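PDB 5GVV: glycosyl transferase family 8 from Streptococcus pneumoniae, which transfers galactose from UDP-galactose to the terminal glucose of the already glycosylated serine-rich repeat protein PsrP, the third step of its O-glycosylation. Local coordinates for residues A[45-49]-A[62-66]; A[7-11]-A[101-107]; A[35-39]-A[96-100]; A[54-58]-A[255-259]. One frame throughout, in Å; residues are numbered along the deposited sequence.

Contact 1 of 4, residues A[45-49]-A[62-66]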
loop_
_atom_site.group_PDB
_atom_site.type_symbol
_atom_site.label_atom_id
_atom_site.label_comp_id
_atom_site.label_asym_id
_atom_site.label_seq_id
_atom_site.Cartn_x
_atom_site.Cartn_y
_atom_site.Cartn_z
ATOM N N GLN A 45 4.202 3.302 -13.138
ATOM C CA GLN A 45 5.109 4.397 -13.462
ATOM C C GLN A 45 4.841 5.658 -12.639
ATOM O O GLN A 45 5.770 6.421 -12.354
ATOM C CB GLN A 45 5.003 4.728 -14.953
ATOM C CG GLN A 45 5.642 3.692 -15.877
ATOM C CD GLN A 45 5.156 3.815 -17.307
ATOM O OE1 GLN A 45 4.010 3.478 -17.613
ATOM N NE2 GLN A 45 6.020 4.302 -18.191
ATOM N N GLU A 46 3.577 5.872 -12.274
ATOM C CA GLU A 46 3.177 7.045 -11.498
ATOM C C GLU A 46 3.859 7.080 -10.138
ATOM O O GLU A 46 4.214 8.151 -9.633
ATOM C CB GLU A 46 1.656 7.072 -11.295
ATOM C CG GLU A 46 0.848 7.395 -12.553
ATOM C CD GLU A 46 0.547 6.176 -13.396
ATOM O OE1 GLU A 46 1.064 5.083 -13.091
ATOM O OE2 GLU A 46 -0.219 6.309 -14.373
ATOM N N TRP A 47 4.025 5.908 -9.538
ATOM C CA TRP A 47 4.709 5.810 -8.254
ATOM C C TRP A 47 6.159 6.244 -8.418
ATOM O O TRP A 47 6.656 7.064 -7.646
ATOM C CB TRP A 47 4.624 4.381 -7.706
ATOM C CG TRP A 47 5.244 4.223 -6.333
ATOM C CD1 TRP A 47 4.637 4.423 -5.122
ATOM C CD2 TRP A 47 6.589 3.833 -6.044
ATOM N NE1 TRP A 47 5.529 4.181 -4.097
ATOM C CE2 TRP A 47 6.737 3.820 -4.642
ATOM C CE3 TRP A 47 7.687 3.495 -6.840
ATOM C CZ2 TRP A 47 7.939 3.478 -4.016
ATOM C CZ3 TRP A 47 8.881 3.155 -6.218
ATOM C CH2 TRP A 47 8.995 3.149 -4.820
ATOM N N PHE A 48 6.826 5.710 -9.437
ATOM C CA PHE A 48 8.214 6.062 -9.711
ATOM C C PHE A 48 8.407 7.552 -9.973
ATOM O O PHE A 48 9.347 8.149 -9.450
ATOM C CB PHE A 48 8.739 5.267 -10.910
ATOM C CG PHE A 48 9.337 3.946 -10.543
ATOM C CD1 PHE A 48 10.642 3.874 -10.075
ATOM C CD2 PHE A 48 8.604 2.775 -10.678
ATOM C CE1 PHE A 48 11.209 2.658 -9.733
ATOM C CE2 PHE A 48 9.159 1.551 -10.341
ATOM C CZ PHE A 48 10.466 1.492 -9.868
ATOM N N SER A 49 7.528 8.152 -10.779
ATOM C CA SER A 49 7.643 9.577 -11.094
ATOM C C SER A 49 7.700 10.471 -9.855
ATOM O O SER A 49 8.573 11.339 -9.751
ATOM C CB SER A 49 6.514 10.026 -12.023
ATOM O OG SER A 49 6.662 9.438 -13.301
ATOM N N LEU A 62 16.242 7.984 -8.625
ATOM C CA LEU A 62 15.530 6.712 -8.512
ATOM C C LEU A 62 15.472 6.030 -9.876
ATOM O O LEU A 62 14.952 6.594 -10.845
ATOM C CB LEU A 62 14.118 6.923 -7.952
ATOM C CG LEU A 62 13.269 5.655 -7.805
ATOM C CD1 LEU A 62 13.976 4.626 -6.920
ATOM C CD2 LEU A 62 11.882 5.970 -7.257
ATOM N N ILE A 63 16.011 4.816 -9.949
ATOM C CA ILE A 63 16.135 4.114 -11.221
ATOM C C ILE A 63 15.158 2.951 -11.281
ATOM O O ILE A 63 15.223 2.045 -10.447
ATOM C CB ILE A 63 17.570 3.573 -11.428
ATOM C CG1 ILE A 63 18.606 4.629 -11.033
ATOM C CG2 ILE A 63 17.766 3.117 -12.873
ATOM C CD1 ILE A 63 18.547 5.891 -11.887
ATOM N N ASP A 64 14.265 2.975 -12.269
ATOM C CA ASP A 64 13.291 1.903 -12.462
ATOM C C ASP A 64 13.940 0.782 -13.253
ATOM O O ASP A 64 14.175 0.916 -14.452
ATOM C CB ASP A 64 12.053 2.437 -13.196
ATOM C CG ASP A 64 10.945 1.399 -13.333
ATOM O OD1 ASP A 64 11.121 0.252 -12.863
ATOM O OD2 ASP A 64 9.885 1.741 -13.905
ATOM N N CYS A 65 14.238 -0.323 -12.579
ATOM C CA CYS A 65 14.854 -1.455 -13.252
ATOM C C CYS A 65 13.802 -2.516 -13.544
ATOM O O CYS A 65 13.474 -3.338 -12.687
ATOM C CB CYS A 65 15.995 -2.020 -12.408
ATOM S SG CYS A 65 17.274 -0.788 -12.078
ATOM N N LYS A 66 13.271 -2.483 -14.762
ATOM C CA LYS A 66 12.177 -3.372 -15.139
ATOM C C LYS A 66 12.672 -4.742 -15.596
ATOM O O LYS A 66 13.336 -4.871 -16.632
ATOM C CB LYS A 66 11.304 -2.721 -16.221
ATOM C CG LYS A 66 10.282 -1.724 -15.662
ATOM C CD LYS A 66 9.297 -2.430 -14.739
ATOM C CE LYS A 66 8.090 -1.557 -14.390
ATOM N NZ LYS A 66 8.394 -0.535 -13.351
#
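The axis of helix segment 45-49 passes 9.7 Å from that of strand segment 62-66, and their N-to-C directions are 158° apart, nearly antiparallel. This is the helix-to-second-strand half of a beta-alpha-beta unit built from strand 34-40, helix 45-57 and strand 61-66 in the nucleotide-binding GT-A fold. The nearest CA atoms belong to Phe48 and Asp64, 7.1 Å apart, and Phe48 fills most of the gap. Its CD1 lies 3.7 Å from CD2 of Leu62, which also receives CZ3 of Trp47 at 4.2 Å; the indole nitrogen of Trp47 is hydrogen-bonded to Glu21 of helix 17-30. Glu46 forms a salt bridge with Arg244 of the second subunit. Asp64 CB sits over the face of the Phe48 ring, 3.7 Å from its centroid and 16° off the normal, a CH-pi contact. The charge of Asp64 is met within its own strand, and Asn40 hydrogen-bonds its OD1: Lys66 NZ forms a salt bridge to Asp64 OD2 at 2.8 Å and stands 3.7 Å from Phe48 CE2.

Contact 2 of 4, residues A[7-11]-A[101-107]. With MN (manganese (II) ion), chain C; UDP (uridine-5'-diphosphate), chain D.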
loop_
_atom_site.group_PDB
_atom_site.type_symbol
_atom_site.label_atom_id
_atom_site.label_comp_id
_atom_site.label_asym_id
_atom_site.label_seq_id
_atom_site.Cartn_x
_atom_site.Cartn_y
_atom_site.Cartn_z
ATOM N N ALA A 7 25.155 4.486 -4.185
ATOM C CA ALA A 7 24.274 3.547 -4.889
ATOM C C ALA A 7 23.659 2.476 -3.979
ATOM O O ALA A 7 24.370 1.780 -3.240
ATOM C CB ALA A 7 25.017 2.894 -6.040
ATOM N N VAL A 8 22.335 2.340 -4.057
ATOM C CA VAL A 8 21.581 1.399 -3.230
ATOM C C VAL A 8 20.555 0.680 -4.102
ATOM O O VAL A 8 19.926 1.305 -4.960
ATOM C CB VAL A 8 20.844 2.132 -2.092
ATOM C CG1 VAL A 8 20.012 1.154 -1.259
ATOM C CG2 VAL A 8 21.829 2.875 -1.203
ATOM N N VAL A 9 20.384 -0.625 -3.903
ATOM C CA VAL A 9 19.423 -1.366 -4.723
ATOM C C VAL A 9 18.416 -2.160 -3.885
ATOM O O VAL A 9 18.794 -2.863 -2.940
ATOM C CB VAL A 9 20.131 -2.263 -5.786
ATOM C CG1 VAL A 9 21.139 -3.195 -5.138
ATOM C CG2 VAL A 9 19.113 -3.049 -6.588
ATOM N N PHE A 10 17.132 -1.997 -4.203
ATOM C CA PHE A 10 16.072 -2.820 -3.622
ATOM C C PHE A 10 15.486 -3.694 -4.724
ATOM O O PHE A 10 15.718 -3.444 -5.913
ATOM C CB PHE A 10 14.938 -1.959 -3.046
ATOM C CG PHE A 10 15.329 -1.121 -1.858
ATOM C CD1 PHE A 10 15.908 0.130 -2.034
ATOM C CD2 PHE A 10 15.076 -1.563 -0.563
ATOM C CE1 PHE A 10 16.258 0.914 -0.939
ATOM C CE2 PHE A 10 15.416 -0.784 0.539
ATOM C CZ PHE A 10 16.009 0.456 0.346
ATOM N N ALA A 11 14.715 -4.704 -4.334
ATOM C CA ALA A 11 14.051 -5.588 -5.292
ATOM C C ALA A 11 12.702 -6.017 -4.732
ATOM O O ALA A 11 12.633 -6.561 -3.628
ATOM C CB ALA A 11 14.911 -6.805 -5.570
ATOM N N LYS A 101 30.531 -0.293 -6.817
ATOM C CA LYS A 101 30.049 -0.786 -5.522
ATOM C C LYS A 101 28.611 -0.341 -5.258
ATOM O O LYS A 101 28.227 0.785 -5.596
ATOM C CB LYS A 101 30.968 -0.341 -4.378
ATOM C CG LYS A 101 30.500 -0.786 -2.994
ATOM C CD LYS A 101 31.584 -0.635 -1.932
ATOM C CE LYS A 101 32.051 0.802 -1.780
ATOM N NZ LYS A 101 32.878 0.986 -0.546
ATOM N N VAL A 102 27.818 -1.233 -4.671
ATOM C CA VAL A 102 26.416 -0.943 -4.391
ATOM C C VAL A 102 25.930 -1.705 -3.150
ATOM O O VAL A 102 26.402 -2.810 -2.860
ATOM C CB VAL A 102 25.529 -1.247 -5.630
ATOM C CG1 VAL A 102 25.630 -2.709 -6.023
ATOM C CG2 VAL A 102 24.076 -0.845 -5.386
ATOM N N LEU A 103 25.013 -1.102 -2.401
ATOM C CA LEU A 103 24.423 -1.759 -1.237
ATOM C C LEU A 103 23.042 -2.315 -1.571
ATOM O O LEU A 103 22.106 -1.546 -1.816
ATOM C CB LEU A 103 24.298 -0.772 -0.077
ATOM C CG LEU A 103 23.586 -1.302 1.172
ATOM C CD1 LEU A 103 24.393 -2.440 1.801
ATOM C CD2 LEU A 103 23.350 -0.185 2.173
ATOM N N TYR A 104 22.908 -3.640 -1.590
ATOM C CA TYR A 104 21.585 -4.250 -1.724
ATOM C C TYR A 104 20.863 -4.309 -0.378
ATOM O O TYR A 104 21.472 -4.615 0.651
ATOM C CB TYR A 104 21.651 -5.660 -2.332
ATOM C CG TYR A 104 20.341 -6.392 -2.153
ATOM C CD1 TYR A 104 19.271 -6.156 -3.008
ATOM C CD2 TYR A 104 20.152 -7.279 -1.096
ATOM C CE1 TYR A 104 18.055 -6.797 -2.830
ATOM C CE2 TYR A 104 18.941 -7.922 -0.909
ATOM C CZ TYR A 104 17.897 -7.678 -1.779
ATOM O OH TYR A 104 16.691 -8.322 -1.591
ATOM N N LEU A 105 19.565 -4.030 -0.384
ATOM C CA LEU A 105 18.771 -4.163 0.836
ATOM C C LEU A 105 17.468 -4.908 0.583
ATOM O O LEU A 105 16.775 -4.645 -0.405
ATOM C CB LEU A 105 18.452 -2.789 1.433
ATOM C CG LEU A 105 19.601 -1.881 1.863
ATOM C CD1 LEU A 105 19.089 -0.496 2.228
ATOM C CD2 LEU A 105 20.368 -2.477 3.025
ATOM N N ASP A 106 17.131 -5.833 1.479
ATOM C CA ASP A 106 15.787 -6.402 1.516
ATOM C C ASP A 106 14.806 -5.260 1.801
ATOM O O ASP A 106 15.221 -4.159 2.173
ATOM C CB ASP A 106 15.690 -7.443 2.630
ATOM C CG ASP A 106 15.871 -8.874 2.134
ATOM O OD1 ASP A 106 16.336 -9.070 0.989
ATOM O OD2 ASP A 106 15.561 -9.807 2.911
ATOM N N SER A 107 13.509 -5.508 1.646
ATOM C CA SER A 107 12.528 -4.456 1.893
ATOM C C SER A 107 11.684 -4.727 3.133
ATOM O O SER A 107 10.781 -3.945 3.454
ATOM C CB SER A 107 11.632 -4.275 0.678
ATOM O OG SER A 107 11.046 -5.514 0.339
HETATM MN MN MN C . 14.218 -9.877 4.479
HETATM N N1 UDP D . 9.710 -9.972 -1.760
HETATM C C2 UDP D . 8.767 -9.329 -2.538
HETATM N N3 UDP D . 7.431 -9.673 -2.455
HETATM C C4 UDP D . 7.031 -10.671 -1.588
HETATM C C5 UDP D . 7.984 -11.316 -0.802
HETATM C C6 UDP D . 9.338 -11.037 -0.984
HETATM O O2 UDP D . 9.125 -8.443 -3.310
HETATM O O4 UDP D . 5.836 -10.975 -1.512
HETATM C "C1'" UDP D . 11.131 -9.574 -1.877
HETATM C "C2'" UDP D . 11.434 -8.482 -0.863
HETATM O "O2'" UDP D . 12.391 -7.585 -1.379
HETATM C "C3'" UDP D . 12.048 -9.236 0.295
HETATM C "C4'" UDP D . 12.761 -10.379 -0.415
HETATM O "O4'" UDP D . 11.982 -10.665 -1.564
HETATM O "O3'" UDP D . 12.932 -8.413 1.025
HETATM C "C5'" UDP D . 12.911 -11.618 0.465
HETATM O "O5'" UDP D . 11.761 -11.736 1.275
HETATM P PA UDP D . 11.939 -11.752 2.871
HETATM O O1A UDP D . 12.581 -10.472 3.234
HETATM O O2A UDP D . 10.629 -11.927 3.541
HETATM O O3A UDP D . 12.907 -13.007 3.184
HETATM P PB UDP D . 13.766 -13.142 4.547
HETATM O O1B UDP D . 14.791 -14.203 4.402
HETATM O O2B UDP D . 12.843 -13.529 5.639
HETATM O O3B UDP D . 14.417 -11.848 4.867
HETATM O O HOH W 1 28.239 3.397 -4.211
HETATM O O HOH W 2 14.635 -5.401 -1.589
#
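Two parallel strands at the centre of the GT-A domain's sheet meet here, their backbones satisfying each other. Leu103 N donates to Ala7 O (3.1 Å), Val9 N to Leu103 O (2.9 Å) and Leu105 N to Val9 O (2.9 Å), with angles at hydrogen of 172°, 165° and 162°. Water completes both ends: one molecule accepts from Ala7 N and donates to Lys101 O; beyond Leu105, where the chains part, another accepts from Ala11 N (2.8 Å) and donates to Leu105 O (2.6 Å) and UDP O2' (3.1 Å). UDP O2' donates to Ala11 O (2.5 Å, very short) and accepts from Ser107 OG at 3.0 Å; Ser107 N reaches UDP O3' at 3.0 Å. Asp106, first residue of the DxD motif, divides its carboxylate: OD1 accepts from Tyr104 OH (2.7 Å), and OD2 binds manganese at 2.1 Å alongside Asp108, His227 and both phosphates. The end of strand 7-11 and the loop after strand 101-105 thus hold ribose and metal-bound diphosphate, as expected of a manganese-dependent glycosyltransferase.

Contact 3 of 4, residues A[35-39]-A[96-100]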
loop_
_atom_site.group_PDB
_atom_site.type_symbol
_atom_site.label_atom_id
_atom_site.label_comp_id
_atom_site.label_asym_id
_atom_site.label_seq_id
_atom_site.Cartn_x
_atom_site.Cartn_y
_atom_site.Cartn_z
ATOM N N LYS A 35 21.571 7.177 -4.940
ATOM C CA LYS A 35 21.122 6.691 -6.232
ATOM C C LYS A 35 20.508 5.323 -5.994
ATOM O O LYS A 35 21.220 4.332 -5.796
ATOM C CB LYS A 35 22.283 6.601 -7.220
ATOM C CG LYS A 35 21.863 6.199 -8.625
ATOM C CD LYS A 35 23.046 6.276 -9.570
ATOM C CE LYS A 35 22.675 5.857 -10.981
ATOM N NZ LYS A 35 23.902 5.822 -11.831
ATOM N N ILE A 36 19.180 5.281 -5.981
ATOM C CA ILE A 36 18.456 4.059 -5.655
ATOM C C ILE A 36 17.960 3.333 -6.904
ATOM O O ILE A 36 17.212 3.895 -7.708
ATOM C CB ILE A 36 17.257 4.357 -4.732
ATOM C CG1 ILE A 36 17.747 4.884 -3.377
ATOM C CG2 ILE A 36 16.413 3.109 -4.532
ATOM C CD1 ILE A 36 16.639 5.312 -2.445
ATOM N N TYR A 37 18.373 2.078 -7.055
ATOM C CA TYR A 37 17.826 1.215 -8.096
ATOM C C TYR A 37 16.706 0.382 -7.482
ATOM O O TYR A 37 16.825 -0.072 -6.341
ATOM C CB TYR A 37 18.902 0.275 -8.645
ATOM C CG TYR A 37 20.064 0.946 -9.348
ATOM C CD1 TYR A 37 20.146 0.949 -10.735
ATOM C CD2 TYR A 37 21.094 1.548 -8.630
ATOM C CE1 TYR A 37 21.209 1.545 -11.390
ATOM C CE2 TYR A 37 22.170 2.149 -9.283
ATOM C CZ TYR A 37 22.216 2.143 -10.665
ATOM O OH TYR A 37 23.273 2.737 -11.333
ATOM N N LEU A 38 15.615 0.189 -8.218
ATOM C CA LEU A 38 14.549 -0.694 -7.744
ATOM C C LEU A 38 14.191 -1.721 -8.804
ATOM O O LEU A 38 13.566 -1.395 -9.818
ATOM C CB LEU A 38 13.305 0.098 -7.335
ATOM C CG LEU A 38 12.070 -0.713 -6.927
ATOM C CD1 LEU A 38 12.419 -1.696 -5.829
ATOM C CD2 LEU A 38 10.952 0.218 -6.470
ATOM N N LEU A 39 14.598 -2.964 -8.569
ATOM C CA LEU A 39 14.287 -4.050 -9.490
ATOM C C LEU A 39 12.841 -4.498 -9.294
ATOM O O LEU A 39 12.429 -4.819 -8.178
ATOM C CB LEU A 39 15.252 -5.221 -9.283
ATOM C CG LEU A 39 16.567 -5.169 -10.074
ATOM C CD1 LEU A 39 17.425 -3.997 -9.641
ATOM C CD2 LEU A 39 17.350 -6.484 -9.963
ATOM N N PHE A 96 22.003 -4.020 -14.162
ATOM C CA PHE A 96 21.400 -2.690 -14.102
ATOM C C PHE A 96 22.309 -1.627 -13.492
ATOM O O PHE A 96 22.339 -0.487 -13.958
ATOM C CB PHE A 96 20.094 -2.730 -13.301
ATOM C CG PHE A 96 19.020 -3.576 -13.926
ATOM C CD1 PHE A 96 18.821 -4.886 -13.503
ATOM C CD2 PHE A 96 18.205 -3.064 -14.931
ATOM C CE1 PHE A 96 17.831 -5.672 -14.068
ATOM C CE2 PHE A 96 17.209 -3.844 -15.500
ATOM C CZ PHE A 96 17.024 -5.151 -15.068
ATOM N N VAL A 97 23.030 -1.994 -12.436
ATOM C CA VAL A 97 23.835 -1.034 -11.682
ATOM C C VAL A 97 25.152 -0.722 -12.393
ATOM O O VAL A 97 25.873 -1.634 -12.796
ATOM C CB VAL A 97 24.117 -1.551 -10.254
ATOM C CG1 VAL A 97 24.854 -0.502 -9.438
ATOM C CG2 VAL A 97 22.804 -1.929 -9.570
ATOM N N THR A 98 25.465 0.565 -12.539
ATOM C CA THR A 98 26.649 0.993 -13.286
ATOM C C THR A 98 27.816 1.300 -12.358
ATOM O O THR A 98 28.959 1.433 -12.804
ATOM C CB THR A 98 26.355 2.245 -14.140
ATOM O OG1 THR A 98 26.068 3.359 -13.283
ATOM C CG2 THR A 98 25.165 2.000 -15.050
ATOM N N GLU A 99 27.530 1.413 -11.064
ATOM C CA GLU A 99 28.574 1.705 -10.087
ATOM C C GLU A 99 29.379 0.454 -9.742
ATOM O O GLU A 99 28.867 -0.667 -9.817
ATOM C CB GLU A 99 27.982 2.332 -8.821
ATOM C CG GLU A 99 27.486 3.770 -8.998
ATOM C CD GLU A 99 26.166 3.871 -9.745
ATOM O OE1 GLU A 99 25.468 2.846 -9.897
ATOM O OE2 GLU A 99 25.822 4.988 -10.181
ATOM N N ASP A 100 30.643 0.643 -9.375
ATOM C CA ASP A 100 31.503 -0.489 -9.047
ATOM C C ASP A 100 31.129 -1.102 -7.691
ATOM O O ASP A 100 31.371 -2.289 -7.448
ATOM C CB ASP A 100 32.978 -0.078 -9.080
ATOM C CG ASP A 100 33.421 0.411 -10.453
ATOM O OD1 ASP A 100 32.821 -0.011 -11.469
ATOM O OD2 ASP A 100 34.372 1.223 -10.513
#
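Lys35 is fully extended, all four chi angles near 180°, and this carries its NZ to Glu99 OE2, 2.7 Å away, in a salt bridge. Glu99 comes to meet it with a bent side chain (chi1 m, chi2 p), which turns the carboxylate so that its other oxygen, OE1, accepts a 2.6 Å hydrogen bond from Tyr37 OH. That hydroxyl also receives two weak bonds, from Thr98 N at 3.3 Å and from Lys35 NZ at 3.2 Å. With chi1 at -64°, the Tyr37 ring extends from the strand toward the segment 96-100, and Val97 covers one face: Val97 CG2 lies 3.9 Å from the ring centroid, only 7° off the normal, a CH-pi contact. Strand 34-40 stands between strands 6-11 and 61-66 in the Rossmann-like sheet of the GT-A fold, and 96-100 is the loop that leads into strand 101-105, passing across the sheet side that carries Lys35, Tyr37 and Leu39. From CA to CA, 35 to 39 and 96 to 99 run 153° apart. Ile63 and Cys65 of strand 61-66 and Val9 of strand 6-11 touch Tyr37 as well. Further along, Leu39 begins sideways to the loop, but its end approaches: Leu39 CG is 4.1 Å from Phe96 CD1. The Phe96 side chain also packs on Cys65.

Contact 4 of 4, residues A[54-58]-A[255-259]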
loop_
_atom_site.group_PDB
_atom_site.type_symbol
_atom_site.label_atom_id
_atom_site.label_comp_id
_atom_site.label_asym_id
_atom_site.label_seq_id
_atom_site.Cartn_x
_atom_site.Cartn_y
_atom_site.Cartn_z
ATOM N N TYR A 54 11.357 13.162 -5.150
ATOM C CA TYR A 54 11.815 13.236 -3.764
ATOM C C TYR A 54 13.309 12.948 -3.689
ATOM O O TYR A 54 14.063 13.682 -3.042
ATOM C CB TYR A 54 11.064 12.232 -2.886
ATOM C CG TYR A 54 9.580 12.482 -2.777
ATOM C CD1 TYR A 54 9.045 13.744 -3.021
ATOM C CD2 TYR A 54 8.713 11.458 -2.426
ATOM C CE1 TYR A 54 7.681 13.973 -2.921
ATOM C CE2 TYR A 54 7.347 11.676 -2.333
ATOM C CZ TYR A 54 6.842 12.935 -2.579
ATOM O OH TYR A 54 5.480 13.155 -2.478
ATOM N N LEU A 55 13.727 11.867 -4.338
ATOM C CA LEU A 55 15.121 11.442 -4.294
ATOM C C LEU A 55 16.038 12.510 -4.879
ATOM O O LEU A 55 17.101 12.789 -4.325
ATOM C CB LEU A 55 15.309 10.117 -5.038
ATOM C CG LEU A 55 15.318 8.850 -4.182
ATOM C CD1 LEU A 55 16.481 8.881 -3.211
ATOM C CD2 LEU A 55 14.010 8.705 -3.425
ATOM N N GLN A 56 15.618 13.112 -5.990
ATOM C CA GLN A 56 16.405 14.159 -6.635
ATOM C C GLN A 56 16.525 15.412 -5.769
ATOM O O GLN A 56 17.579 16.055 -5.729
ATOM C CB GLN A 56 15.799 14.508 -8.001
ATOM C CG GLN A 56 15.881 13.361 -9.014
ATOM C CD GLN A 56 15.219 13.692 -10.330
ATOM O OE1 GLN A 56 14.521 14.698 -10.448
ATOM N NE2 GLN A 56 15.431 12.846 -11.332
ATOM N N GLU A 57 15.445 15.758 -5.078
ATOM C CA GLU A 57 15.449 16.925 -4.206
ATOM C C GLU A 57 16.406 16.729 -3.033
ATOM O O GLU A 57 16.881 17.704 -2.442
ATOM C CB GLU A 57 14.024 17.239 -3.726
ATOM C CG GLU A 57 13.133 17.792 -4.836
ATOM C CD GLU A 57 11.695 18.032 -4.409
ATOM O OE1 GLU A 57 11.253 17.459 -3.394
ATOM O OE2 GLU A 57 11.000 18.799 -5.109
HETATM N N MSE A 58 16.698 15.497 -2.737
HETATM C CA MSE A 58 17.603 15.156 -1.654
HETATM C C MSE A 58 19.004 14.882 -2.221
HETATM O O MSE A 58 19.867 14.412 -1.508
HETATM C CB MSE A 58 17.081 14.011 -0.789
HETATM C CG MSE A 58 15.799 14.407 -0.035
HETATM SE SE MSE A 58 15.322 12.841 1.078
HETATM C CE MSE A 58 14.750 11.394 -0.027
ATOM N N TRP A 255 6.232 11.687 3.346
ATOM C CA TRP A 255 7.477 12.028 2.673
ATOM C C TRP A 255 7.841 13.480 2.961
ATOM O O TRP A 255 9.021 13.848 2.979
ATOM C CB TRP A 255 7.332 11.812 1.169
ATOM C CG TRP A 255 7.646 10.410 0.734
ATOM C CD1 TRP A 255 6.757 9.429 0.386
ATOM C CD2 TRP A 255 8.951 9.837 0.603
ATOM N NE1 TRP A 255 7.439 8.279 0.047
ATOM C CE2 TRP A 255 8.787 8.506 0.169
ATOM C CE3 TRP A 255 10.246 10.324 0.806
ATOM C CZ2 TRP A 255 9.876 7.654 -0.065
ATOM C CZ3 TRP A 255 11.325 9.481 0.574
ATOM C CH2 TRP A 255 11.132 8.158 0.146
ATOM N N SER A 256 6.818 14.298 3.196
ATOM C CA SER A 256 7.007 15.709 3.519
ATOM C C SER A 256 7.835 15.900 4.791
ATOM O O SER A 256 8.664 16.815 4.859
ATOM C CB SER A 256 5.655 16.404 3.653
ATOM O OG SER A 256 4.881 15.803 4.676
ATOM N N VAL A 257 7.619 15.043 5.792
ATOM C CA VAL A 257 8.437 15.065 7.006
ATOM C C VAL A 257 9.906 14.828 6.667
ATOM O O VAL A 257 10.800 15.517 7.173
ATOM C CB VAL A 257 7.991 13.993 8.021
ATOM C CG1 VAL A 257 9.007 13.877 9.164
ATOM C CG2 VAL A 257 6.615 14.308 8.565
ATOM N N ILE A 258 10.149 13.843 5.810
ATOM C CA ILE A 258 11.509 13.470 5.433
ATOM C C ILE A 258 12.192 14.600 4.666
ATOM O O ILE A 258 13.333 14.961 4.960
ATOM C CB ILE A 258 11.518 12.180 4.592
ATOM C CG1 ILE A 258 10.909 11.026 5.395
ATOM C CG2 ILE A 258 12.938 11.841 4.112
ATOM C CD1 ILE A 258 10.650 9.770 4.581
ATOM N N LEU A 259 11.485 15.155 3.685
ATOM C CA LEU A 259 12.011 16.257 2.886
ATOM C C LEU A 259 12.239 17.513 3.731
ATOM O O LEU A 259 13.244 18.205 3.561
ATOM C CB LEU A 259 11.070 16.557 1.717
ATOM C CG LEU A 259 10.960 15.447 0.673
ATOM C CD1 LEU A 259 9.762 15.675 -0.231
ATOM C CD2 LEU A 259 12.235 15.356 -0.147
#
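Leu259 is the most deeply engaged knob of this apolar helix-helix contact between the end of helix 45-57 and the start of helix 255-263. It enters a hollow lined by Tyr54, Glu57 and Met58: Leu259 CD1 lies 3.5 Å from Tyr54 CD1 and 3.9 Å from Glu57 OE1, and Leu259 CD2 lies 3.7 Å from Met58 CG. In return Met58, a selenomethionine just past the helix end, projects between Trp255 and Ile258, its CE 4.0 Å from Trp255 CZ3 at the indole edge and its SE 4.0 Å from Ile258 CG2. Tyr54 completes the fit, placing CE2 over a face of the indole, 3.3 Å from Trp255 CG, the Tyr54 ring and the five-membered ring of Trp255 inclined at 32°. Together these surfaces bury 333 Å². The contact lies away from the UDP and manganese sites. Helix 17-30 adjoins both partners, touching Met58 through Cys28 and Trp255 through Lys25, and its Glu21 is hydrogen-bonded to the Trp255 indole nitrogen; Leu252 of the second subunit packs on Tyr54.

In the fold
From the N terminus, strand 6-11 enters first, and contact 2 closes the longest loop within the sheet by pairing it with 101-107. Contact 3 is nested inside that loop, joining 35-39 to 96-100, and contact 1 is nested in turn within contact 3. Strand pairing connects the three: Val8 O lies 2.7 Å from Tyr37 N, and Ile36 O 2.7 Å from Ile63 N, both probable hydrogen bonds. Contact 4 starts on the same helix as contact 1 but reaches forward to 255-259, so it crosses all three others. It ties the sheet's helical cover to helix 255-263, and contacts 1 and 4 both touch the second subunit.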